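Thiosulfate sulfurtransferase (Pseudomonas aeruginosa, PDB 1YT8) probably transfers sulfur from thiosulfate to cyanide, using a single chain that carries four rhodanese-like domains. Local coordinates at residues A[408-413]-A[466-471]; A[51-56]-A[439-444]. All coordinates share one frame; numbering follows the deposited sequence.

How the contacts relate
From the N terminus, the chain passes helix 51-58 of the first rhodanese-like domain and travels 382 residues before contact 2 brings segment 439-444 against segment 51-56. Contact 1 closes a much shorter loop, with 52 residues between 408-413 and 466-471, wholly inside the last rhodanese-like domain. The two loops cross: segment 408-413 comes before 439-444, and 466-471 after it. Contact 1 therefore ties the turn before strand 413-414 to helix 464-470 within one domain, whereas contact 2 joins that domain to the first. Their centres are 19 Å apart, and their nearest atoms, about 5 Å apart, do not touch.

Contact 1: A[408-413]-A[466-471]; sequences HIPGAA and SAWVAA
I409 and W468 bring their CA atoms to 7.5 Å of each other where a type II beta turn, I409 to A412, meets the end of helix 464-470. The turn belongs to HIPGA, a signature of the rhodanese family, in the loop between helix 401-406 and strand 413-414, the edge strand of the domain's parallel sheet. The first side-chain bond of W468 already points at the turn, and with CG anti to the backbone N (chi1 174°) the indole lies against it. I409 covers one indole face. Its CG2 sits 3.7 Å from the centroid of the six-membered ring and only 11° off the normal, a CH-pi contact, while CG1 settles over the pyrrole end, 3.8 Å from W468 CG. A branched side chain suits this place because its two arms reach both rings at once. P410 adds CD, 4.1 Å from W468 CZ2, in an oblique approach; its fixed phi also fits the second position of the turn. G411 follows with a positive phi that glycine adopts easily. The buried indole is not left with an unmet N-H, since W468 NE1 bonds to P474 O, and L384 and A385 of helix 381-387 pack on the tryptophan. H408 points away from the helix and stacks on Y404, yet its ring adds a second bond to the carbonyl that closes the turn. A412 N reaches I409 O at 3.0 Å from one side of the carbonyl plane, and H408 ND1 comes from the opposite side at 3.1 Å, almost straight at 177° and in the plane of its own ring.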
ATOM      1  N   HIS A 408     -10.392   6.391 -22.098  1.00 19.78           N
ATOM      2  CA  HIS A 408     -11.480   5.427 -22.036  1.00 18.10           C
ATOM      3  C   HIS A 408     -12.202   5.319 -23.371  1.00 17.81           C
ATOM      4  O   HIS A 408     -12.037   6.163 -24.252  1.00 18.39           O
ATOM      5  CB  HIS A 408     -12.466   5.816 -20.929  1.00 17.54           C
ATOM      6  CG  HIS A 408     -13.034   7.194 -21.078  1.00 18.27           C
ATOM      7  ND1 HIS A 408     -14.029   7.497 -21.984  1.00 18.89           N
ATOM      8  CD2 HIS A 408     -12.745   8.349 -20.436  1.00 17.08           C
ATOM      9  CE1 HIS A 408     -14.330   8.781 -21.890  1.00 18.73           C
ATOM     10  NE2 HIS A 408     -13.565   9.320 -20.957  1.00 22.39           N
ATOM     11  N   ILE A 409     -12.989   4.261 -23.520  1.00 17.38           N
ATOM     12  CA  ILE A 409     -13.752   4.045 -24.738  1.00 16.44           C
ATOM     13  C   ILE A 409     -14.760   5.182 -24.868  1.00 15.87           C
ATOM     14  O   ILE A 409     -15.436   5.534 -23.903  1.00 18.48           O
ATOM     15  CB  ILE A 409     -14.480   2.685 -24.670  1.00 16.93           C
ATOM     16  CG1 ILE A 409     -13.445   1.567 -24.517  1.00 17.17           C
ATOM     17  CG2 ILE A 409     -15.331   2.477 -25.915  1.00 18.41           C
ATOM     18  CD1 ILE A 409     -14.037   0.186 -24.258  1.00 18.44           C
ATOM     19  N   PRO A 410     -14.869   5.785 -26.064  1.00 17.42           N
ATOM     20  CA  PRO A 410     -15.811   6.890 -26.276  1.00 18.05           C
ATOM     21  C   PRO A 410     -17.233   6.549 -25.837  1.00 18.74           C
ATOM     22  O   PRO A 410     -17.783   5.520 -26.238  1.00 18.70           O
ATOM     23  CB  PRO A 410     -15.716   7.137 -27.779  1.00 18.78           C
ATOM     24  CG  PRO A 410     -14.296   6.785 -28.079  1.00 18.24           C
ATOM     25  CD  PRO A 410     -14.121   5.498 -27.299  1.00 18.14           C
ATOM     26  N   GLY A 411     -17.817   7.414 -25.010  1.00 16.46           N
ATOM     27  CA  GLY A 411     -19.171   7.192 -24.534  1.00 16.95           C
ATOM     28  C   GLY A 411     -19.290   6.365 -23.261  1.00 17.02           C
ATOM     29  O   GLY A 411     -20.362   6.313 -22.658  1.00 18.04           O
ATOM     30  N   ALA A 412     -18.206   5.717 -22.851  1.00 16.37           N
ATOM     31  CA  ALA A 412     -18.226   4.893 -21.644  1.00 16.08           C
ATOM     32  C   ALA A 412     -18.571   5.714 -20.404  1.00 16.07           C
ATOM     33  O   ALA A 412     -18.209   6.888 -20.299  1.00 15.09           O
ATOM     34  CB  ALA A 412     -16.877   4.210 -21.455  1.00 17.43           C
ATOM     35  N   ALA A 413     -19.286   5.092 -19.470  1.00 15.05           N
ATOM     36  CA  ALA A 413     -19.663   5.754 -18.227  1.00 14.31           C
ATOM     37  C   ALA A 413     -18.836   5.155 -17.092  1.00 14.91           C
ATOM     38  O   ALA A 413     -18.757   3.935 -16.952  1.00 11.37           O
ATOM     39  CB  ALA A 413     -21.156   5.551 -17.948  1.00 12.83           C
ATOM     40  N   SER A 466      -7.777  -2.141 -22.719  1.00 23.60           N
ATOM     41  CA  SER A 466      -6.446  -2.336 -23.285  1.00 25.95           C
ATOM     42  C   SER A 466      -6.547  -2.975 -24.665  1.00 26.18           C
ATOM     43  O   SER A 466      -5.792  -2.628 -25.577  1.00 26.11           O
ATOM     44  CB  SER A 466      -5.594  -3.218 -22.368  1.00 25.52           C
ATOM     45  OG  SER A 466      -5.205  -2.503 -21.209  1.00 28.22           O
ATOM     46  N   ALA A 467      -7.481  -3.910 -24.809  1.00 26.31           N
ATOM     47  CA  ALA A 467      -7.694  -4.591 -26.082  1.00 26.40           C
ATOM     48  C   ALA A 467      -8.242  -3.598 -27.104  1.00 26.89           C
ATOM     49  O   ALA A 467      -7.832  -3.600 -28.265  1.00 26.25           O
ATOM     50  CB  ALA A 467      -8.665  -5.748 -25.902  1.00 26.69           C
ATOM     51  N   TRP A 468      -9.174  -2.757 -26.661  1.00 27.12           N
ATOM     52  CA  TRP A 468      -9.780  -1.742 -27.517  1.00 28.09           C
ATOM     53  C   TRP A 468      -8.679  -0.832 -28.050  1.00 28.37           C
ATOM     54  O   TRP A 468      -8.599  -0.578 -29.253  1.00 27.58           O
ATOM     55  CB  TRP A 468     -10.809  -0.933 -26.715  1.00 29.78           C
ATOM     56  CG  TRP A 468     -11.407   0.242 -27.443  1.00 33.18           C
ATOM     57  CD1 TRP A 468     -10.842   1.475 -27.615  1.00 34.49           C
ATOM     58  CD2 TRP A 468     -12.683   0.292 -28.093  1.00 34.71           C
ATOM     59  NE1 TRP A 468     -11.688   2.289 -28.330  1.00 35.09           N
ATOM     60  CE2 TRP A 468     -12.826   1.589 -28.637  1.00 36.56           C
ATOM     61  CE3 TRP A 468     -13.722  -0.633 -28.270  1.00 36.17           C
ATOM     62  CZ2 TRP A 468     -13.968   1.985 -29.347  1.00 36.17           C
ATOM     63  CZ3 TRP A 468     -14.858  -0.239 -28.977  1.00 36.37           C
ATOM     64  CH2 TRP A 468     -14.969   1.060 -29.506  1.00 36.60           C
ATOM     65  N   VAL A 469      -7.829  -0.350 -27.149  1.00 27.50           N
ATOM     66  CA  VAL A 469      -6.720   0.516 -27.537  1.00 28.19           C
ATOM     67  C   VAL A 469      -5.783  -0.219 -28.493  1.00 27.79           C
ATOM     68  O   VAL A 469      -5.314   0.348 -29.480  1.00 27.97           O
ATOM     69  CB  VAL A 469      -5.920   0.978 -26.297  1.00 28.19           C
ATOM     70  CG1 VAL A 469      -4.653   1.714 -26.726  1.00 27.63           C
ATOM     71  CG2 VAL A 469      -6.789   1.880 -25.433  1.00 27.09           C
ATOM     72  N   ALA A 470      -5.521  -1.490 -28.201  1.00 27.81           N
ATOM     73  CA  ALA A 470      -4.637  -2.295 -29.036  1.00 29.13           C
ATOM     74  C   ALA A 470      -5.219  -2.541 -30.430  1.00 30.22           C
ATOM     75  O   ALA A 470      -4.485  -2.843 -31.372  1.00 30.21           O
ATOM     76  CB  ALA A 470      -4.343  -3.625 -28.347  1.00 28.52           C
ATOM     77  N   ALA A 471      -6.535  -2.409 -30.557  1.00 29.63           N
ATOM     78  CA  ALA A 471      -7.208  -2.616 -31.835  1.00 30.68           C
ATOM     79  C   ALA A 471      -7.136  -1.363 -32.701  1.00 30.71           C
ATOM     80  O   ALA A 471      -7.624  -1.349 -33.833  1.00 31.08           O
ATOM     81  CB  ALA A 471      -8.661  -3.007 -31.600  1.00 29.60           C
TER

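Contact 2: A[51-56]-A[439-444]; sequences LELEIH and SSLLAR
L53 holds its CG beside the backbone N and anti to the carbonyl carbon (chi1 -57°), whereas L441 and L442 both carry CG anti to N (180° and 178°), and these choices bring three leucine side chains together between two domains. Each methyl of L53 takes a different partner. CD2 lies alongside L441, 3.6 Å from L441 CG and 3.7 Å from L441 CD2, the two side chains running past each other in opposite directions. CD1 meets L442, which crosses L53 at about a right angle, with L442 CD1 4.0 Å away and L442 CB at 4.1 Å. Leucine fits well here: its forked end lets one residue touch two successive residues of the facing helix by purely apolar contact. The CA atoms of L53 and L442 come to 7.5 Å; the patch is small because, of the two segments, only these three leucines touch, burying 141 Å² in all. Segment 439-444 follows strand 432-436 and opens helix 441-454, the place where rhodaneses carry their active-site loop; in the second domain C193 to R198, with Q312, line the sulfite pocket. F445, next along helix 441-454, extends the apolar patch against L53 and also touches E52, whose OE1 makes a salt bridge to R417 NH1 of the last domain. L51 and I55 rest on L83 of helix 75-85 in the first domain, while on the other side of the interface S440, A443 and R444 are backed by L460 of strand 458-461 in their own domain.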
ATOM      1  N   LEU A  51     -12.952  -6.483  -3.603  1.00 17.74           N
ATOM      2  CA  LEU A  51     -12.799  -7.528  -2.594  1.00 18.33           C
ATOM      3  C   LEU A  51     -12.225  -8.838  -3.143  1.00 18.81           C
ATOM      4  O   LEU A  51     -11.233  -9.352  -2.630  1.00 18.28           O
ATOM      5  CB  LEU A  51     -14.155  -7.800  -1.930  1.00 18.02           C
ATOM      6  CG  LEU A  51     -14.247  -8.896  -0.860  1.00 21.54           C
ATOM      7  CD1 LEU A  51     -13.438  -8.496   0.357  1.00 22.28           C
ATOM      8  CD2 LEU A  51     -15.700  -9.111  -0.469  1.00 23.13           C
ATOM      9  N   GLU A  52     -12.842  -9.371  -4.192  1.00 18.46           N
ATOM     10  CA  GLU A  52     -12.396 -10.636  -4.775  1.00 18.70           C
ATOM     11  C   GLU A  52     -10.993 -10.631  -5.373  1.00 17.63           C
ATOM     12  O   GLU A  52     -10.353 -11.675  -5.457  1.00 17.98           O
ATOM     13  CB  GLU A  52     -13.389 -11.104  -5.845  1.00 19.97           C
ATOM     14  CG  GLU A  52     -14.794 -11.346  -5.320  1.00 19.54           C
ATOM     15  CD  GLU A  52     -15.716 -10.158  -5.519  1.00 21.01           C
ATOM     16  OE1 GLU A  52     -15.242  -9.002  -5.450  1.00 20.90           O
ATOM     17  OE2 GLU A  52     -16.927 -10.387  -5.731  1.00 21.35           O
ATOM     18  N   LEU A  53     -10.518  -9.464  -5.785  1.00 17.28           N
ATOM     19  CA  LEU A  53      -9.200  -9.353  -6.399  1.00 17.95           C
ATOM     20  C   LEU A  53      -8.030  -9.378  -5.417  1.00 17.99           C
ATOM     21  O   LEU A  53      -6.900  -9.676  -5.807  1.00 18.61           O
ATOM     22  CB  LEU A  53      -9.115  -8.064  -7.222  1.00 18.14           C
ATOM     23  CG  LEU A  53     -10.132  -7.834  -8.342  1.00 22.11           C
ATOM     24  CD1 LEU A  53      -9.922  -6.445  -8.936  1.00 23.69           C
ATOM     25  CD2 LEU A  53      -9.980  -8.898  -9.410  1.00 24.46           C
ATOM     26  N   GLU A  54      -8.294  -9.081  -4.148  1.00 16.83           N
ATOM     27  CA  GLU A  54      -7.212  -9.033  -3.166  1.00 16.31           C
ATOM     28  C   GLU A  54      -7.360  -9.885  -1.913  1.00 15.45           C
ATOM     29  O   GLU A  54      -6.374 -10.133  -1.219  1.00 13.89           O
ATOM     30  CB  GLU A  54      -6.991  -7.580  -2.725  1.00 16.76           C
ATOM     31  CG  GLU A  54      -6.607  -6.631  -3.846  1.00 17.49           C
ATOM     32  CD  GLU A  54      -6.394  -5.204  -3.360  1.00 18.50           C
ATOM     33  OE1 GLU A  54      -6.446  -4.969  -2.134  1.00 18.20           O
ATOM     34  OE2 GLU A  54      -6.167  -4.316  -4.206  1.00 18.62           O
ATOM     35  N   ILE A  55      -8.574 -10.335  -1.619  1.00 15.70           N
ATOM     36  CA  ILE A  55      -8.809 -11.104  -0.402  1.00 15.37           C
ATOM     37  C   ILE A  55      -7.920 -12.331  -0.197  1.00 13.93           C
ATOM     38  O   ILE A  55      -7.417 -12.547   0.906  1.00 14.57           O
ATOM     39  CB  ILE A  55     -10.305 -11.510  -0.285  1.00 15.98           C
ATOM     40  CG1 ILE A  55     -10.598 -12.011   1.132  1.00 15.25           C
ATOM     41  CG2 ILE A  55     -10.656 -12.571  -1.327  1.00 15.58           C
ATOM     42  CD1 ILE A  55     -10.508 -10.922   2.200  1.00 16.17           C
ATOM     43  N   HIS A  56      -7.698 -13.124  -1.240  1.00 15.47           N
ATOM     44  CA  HIS A  56      -6.872 -14.318  -1.081  1.00 16.67           C
ATOM     45  C   HIS A  56      -5.407 -14.024  -0.788  1.00 17.67           C
ATOM     46  O   HIS A  56      -4.695 -14.876  -0.257  1.00 17.82           O
ATOM     47  CB  HIS A  56      -6.990 -15.228  -2.306  1.00 17.76           C
ATOM     48  CG  HIS A  56      -8.325 -15.892  -2.427  1.00 18.59           C
ATOM     49  ND1 HIS A  56      -9.115 -16.166  -1.332  1.00 18.97           N
ATOM     50  CD2 HIS A  56      -8.998 -16.360  -3.504  1.00 20.59           C
ATOM     51  CE1 HIS A  56     -10.219 -16.774  -1.728  1.00 20.21           C
ATOM     52  NE2 HIS A  56     -10.174 -16.904  -3.042  1.00 20.95           N
ATOM     53  N   SER A 439      -8.201  -4.578 -18.060  1.00 21.65           N
ATOM     54  CA  SER A 439      -8.019  -5.859 -18.730  1.00 22.65           C
ATOM     55  C   SER A 439      -9.280  -6.713 -18.804  1.00 21.83           C
ATOM     56  O   SER A 439      -9.255  -7.784 -19.405  1.00 21.00           O
ATOM     57  CB  SER A 439      -6.944  -6.653 -17.996  1.00 25.73           C
ATOM     58  OG  SER A 439      -7.378  -6.940 -16.672  1.00 27.51           O
ATOM     59  N   SER A 440     -10.354  -6.239 -18.173  1.00 22.08           N
ATOM     60  CA  SER A 440     -11.658  -6.914 -18.106  1.00 22.40           C
ATOM     61  C   SER A 440     -11.780  -7.769 -16.845  1.00 22.26           C
ATOM     62  O   SER A 440     -12.835  -8.340 -16.574  1.00 20.65           O
ATOM     63  CB  SER A 440     -11.911  -7.802 -19.334  1.00 22.61           C
ATOM     64  OG  SER A 440     -11.251  -9.055 -19.220  1.00 26.96           O
ATOM     65  N   LEU A 441     -10.708  -7.839 -16.063  1.00 21.69           N
ATOM     66  CA  LEU A 441     -10.711  -8.642 -14.845  1.00 22.28           C
ATOM     67  C   LEU A 441     -11.754  -8.221 -13.814  1.00 21.33           C
ATOM     68  O   LEU A 441     -12.559  -9.040 -13.374  1.00 22.09           O
ATOM     69  CB  LEU A 441      -9.329  -8.633 -14.187  1.00 24.45           C
ATOM     70  CG  LEU A 441      -9.242  -9.455 -12.895  1.00 27.20           C
ATOM     71  CD1 LEU A 441      -9.678 -10.890 -13.163  1.00 25.69           C
ATOM     72  CD2 LEU A 441      -7.820  -9.417 -12.358  1.00 28.04           C
ATOM     73  N   LEU A 442     -11.737  -6.953 -13.418  1.00 19.40           N
ATOM     74  CA  LEU A 442     -12.699  -6.487 -12.430  1.00 20.90           C
ATOM     75  C   LEU A 442     -14.118  -6.465 -12.979  1.00 18.62           C
ATOM     76  O   LEU A 442     -15.068  -6.790 -12.270  1.00 17.63           O
ATOM     77  CB  LEU A 442     -12.328  -5.093 -11.923  1.00 21.61           C
ATOM     78  CG  LEU A 442     -13.324  -4.510 -10.909  1.00 25.37           C
ATOM     79  CD1 LEU A 442     -13.676  -5.552  -9.849  1.00 25.10           C
ATOM     80  CD2 LEU A 442     -12.724  -3.265 -10.265  1.00 27.52           C
ATOM     81  N   ALA A 443     -14.260  -6.090 -14.246  1.00 18.39           N
ATOM     82  CA  ALA A 443     -15.578  -6.031 -14.871  1.00 16.74           C
ATOM     83  C   ALA A 443     -16.265  -7.397 -14.902  1.00 16.45           C
ATOM     84  O   ALA A 443     -17.492  -7.482 -14.787  1.00 15.12           O
ATOM     85  CB  ALA A 443     -15.459  -5.465 -16.288  1.00 15.42           C
ATOM     86  N   ARG A 444     -15.475  -8.458 -15.051  1.00 16.73           N
ATOM     87  CA  ARG A 444     -16.007  -9.818 -15.092  1.00 16.67           C
ATOM     88  C   ARG A 444     -16.747 -10.174 -13.801  1.00 17.24           C
ATOM     89  O   ARG A 444     -17.780 -10.840 -13.833  1.00 16.70           O
ATOM     90  CB  ARG A 444     -14.873 -10.830 -15.331  1.00 17.84           C
ATOM     91  CG  ARG A 444     -15.333 -12.292 -15.354  1.00 18.80           C
ATOM     92  CD  ARG A 444     -14.168 -13.257 -15.565  1.00 21.23           C
ATOM     93  NE  ARG A 444     -13.658 -13.262 -16.938  1.00 22.09           N
ATOM     94  CZ  ARG A 444     -14.220 -13.922 -17.949  1.00 22.98           C
ATOM     95  NH1 ARG A 444     -15.319 -14.643 -17.753  1.00 21.67           N
ATOM     96  NH2 ARG A 444     -13.680 -13.868 -19.159  1.00 23.37           N
TER